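Local coordinates for probable secreted solute-binding lipoprotein (Streptomyces coelicolor, PDB 3I3V), which probably binds an extracellular solute and delivers it for transport across the membrane, as related solute-binding lipoproteins do, at residues 138-143 against 151-156. Numbering follows the deposited sequence.
Sequences AGVDAI and IAAARK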
loop_
_atom_site.group_PDB
_atom_site.type_symbol
_atom_site.label_atom_id
_atom_site.label_comp_id
_atom_site.label_asym_id
_atom_site.label_seq_id
_atom_site.Cartn_x
_atom_site.Cartn_y
_atom_site.Cartn_z
ATOM N N ALA C 138 21.367 -21.274 69.314
ATOM C CA ALA C 138 21.491 -20.209 70.303
ATOM C C ALA C 138 20.174 -19.590 70.747
ATOM O O ALA C 138 20.113 -18.922 71.778
ATOM C CB ALA C 138 22.419 -19.122 69.769
ATOM N N GLY C 139 19.121 -19.795 69.970
ATOM C CA GLY C 139 17.841 -19.233 70.349
ATOM C C GLY C 139 17.465 -17.961 69.619
ATOM O O GLY C 139 16.432 -17.365 69.914
ATOM N N VAL C 140 18.301 -17.523 68.682
ATOM C CA VAL C 140 17.998 -16.324 67.905
ATOM C C VAL C 140 17.340 -16.834 66.626
ATOM O O VAL C 140 17.978 -17.438 65.771
ATOM C CB VAL C 140 19.284 -15.476 67.629
ATOM C CG1 VAL C 140 20.512 -16.342 67.744
ATOM C CG2 VAL C 140 19.214 -14.821 66.266
ATOM N N ASP C 141 16.041 -16.583 66.525
ATOM C CA ASP C 141 15.215 -17.054 65.420
ATOM C C ASP C 141 15.083 -16.136 64.211
ATOM O O ASP C 141 14.346 -16.450 63.274
ATOM C CB ASP C 141 13.827 -17.383 65.969
ATOM C CG ASP C 141 13.735 -17.159 67.475
ATOM O OD1 ASP C 141 14.015 -16.019 67.913
ATOM O OD2 ASP C 141 13.396 -18.114 68.216
ATOM N N ALA C 142 15.782 -15.004 64.238
ATOM C CA ALA C 142 15.749 -14.059 63.125
ATOM C C ALA C 142 17.132 -13.454 62.977
ATOM O O ALA C 142 17.806 -13.219 63.975
ATOM C CB ALA C 142 14.734 -12.965 63.395
ATOM N N ILE C 143 17.569 -13.214 61.742
ATOM C CA ILE C 143 18.885 -12.621 61.554
ATOM C C ILE C 143 18.788 -11.160 61.999
ATOM O O ILE C 143 17.873 -10.443 61.601
ATOM C CB ILE C 143 19.378 -12.705 60.071
ATOM C CG1 ILE C 143 18.890 -11.502 59.260
ATOM C CG2 ILE C 143 18.899 -13.998 59.438
ATOM C CD1 ILE C 143 19.446 -11.447 57.832
ATOM N N ILE C 151 23.851 -7.300 68.892
ATOM C CA ILE C 151 24.503 -7.496 70.172
ATOM C C ILE C 151 23.807 -8.605 70.948
ATOM O O ILE C 151 24.471 -9.456 71.540
ATOM C CB ILE C 151 24.487 -6.217 71.020
ATOM C CG1 ILE C 151 25.253 -5.108 70.298
ATOM C CG2 ILE C 151 25.112 -6.495 72.382
ATOM C CD1 ILE C 151 25.391 -3.838 71.110
ATOM N N ALA C 152 22.474 -8.588 70.936
ATOM C CA ALA C 152 21.670 -9.588 71.641
ATOM C C ALA C 152 21.922 -10.982 71.080
ATOM O O ALA C 152 21.929 -11.968 71.818
ATOM C CB ALA C 152 20.173 -9.241 71.542
ATOM N N ALA C 153 22.129 -11.065 69.770
ATOM C CA ALA C 153 22.400 -12.351 69.145
ATOM C C ALA C 153 23.805 -12.796 69.545
ATOM O O ALA C 153 24.042 -13.976 69.819
ATOM C CB ALA C 153 22.287 -12.226 67.638
ATOM N N ALA C 154 24.736 -11.843 69.594
ATOM C CA ALA C 154 26.119 -12.145 69.971
ATOM C C ALA C 154 26.147 -12.753 71.369
ATOM O O ALA C 154 26.839 -13.748 71.607
ATOM C CB ALA C 154 26.967 -10.876 69.932
ATOM N N ARG C 155 25.397 -12.146 72.290
ATOM C CA ARG C 155 25.313 -12.636 73.662
ATOM C C ARG C 155 24.789 -14.070 73.672
ATOM O O ARG C 155 25.425 -14.972 74.217
ATOM C CB ARG C 155 24.383 -11.746 74.487
ATOM C CG ARG C 155 25.026 -10.479 75.003
ATOM C CD ARG C 155 26.161 -10.824 75.961
ATOM N NE ARG C 155 27.463 -10.609 75.346
ATOM C CZ ARG C 155 28.620 -11.015 75.860
ATOM N NH1 ARG C 155 28.657 -11.677 77.012
ATOM N NH2 ARG C 155 29.749 -10.739 75.221
ATOM N N LYS C 156 23.627 -14.276 73.058
ATOM C CA LYS C 156 23.037 -15.607 72.998
ATOM C C LYS C 156 24.009 -16.624 72.414
ATOM O O LYS C 156 24.176 -17.711 72.963
ATOM C CB LYS C 156 21.751 -15.585 72.172
ATOM C CG LYS C 156 20.565 -14.966 72.899
ATOM C CD LYS C 156 19.285 -15.166 72.104
ATOM C CE LYS C 156 18.068 -15.310 73.018
ATOM N NZ LYS C 156 17.802 -14.083 73.814
#
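Lys156 lies with its aliphatic chain over the backbone of Ala138 and Gly139, where helix 132-138 ends and the chain turns toward helix 147-159. Its CB sits 3.7 Å from Ala138 O, and CG follows the same carbonyl a little farther off. CG stands beside the backbone N and anti to the carbonyl carbon (chi1 -75°), which sends the chain across the end of the first helix. CD keeps within 3.9 Å of Ala138 O and comes near the carbonyl carbon of Gly139. Beyond it the chain bends at chi3 and chi4: CE comes 4.1 Å from Gly139 O, and NZ ends 5.3 Å from Gly139 O, beyond contact distance of the loop. The lysine thus contributes methylenes to the contact, laid against peptide groups by van der Waals packing, while the residue itself is exposed to solvent.

Nearer the helix backbone, the methyl of Ala138 points at the second helix, its CB 3.9 Å from Lys156 O. Gly139 leaves helical geometry with a positive phi of 101°, a conformation that glycine adopts readily because it has no CB to meet the preceding carbonyl oxygen. Val140 then turns inward: its CG2 meets Ala153 CB at 4.2 Å, one small methyl-to-methyl contact between two buried residues. Val140 also touches Leu135, tying the loop back onto the helix it has just left, while Ile151 and Arg155 engage Ala218 beside helix 203-217.

Glycine at the end of helix 132-138, with two bonds back into its last turn, forms a Schellman motif, and the contact packs the loop between two consecutive helices against the second of them, in one lobe of a periplasmic-binding-protein-like fold.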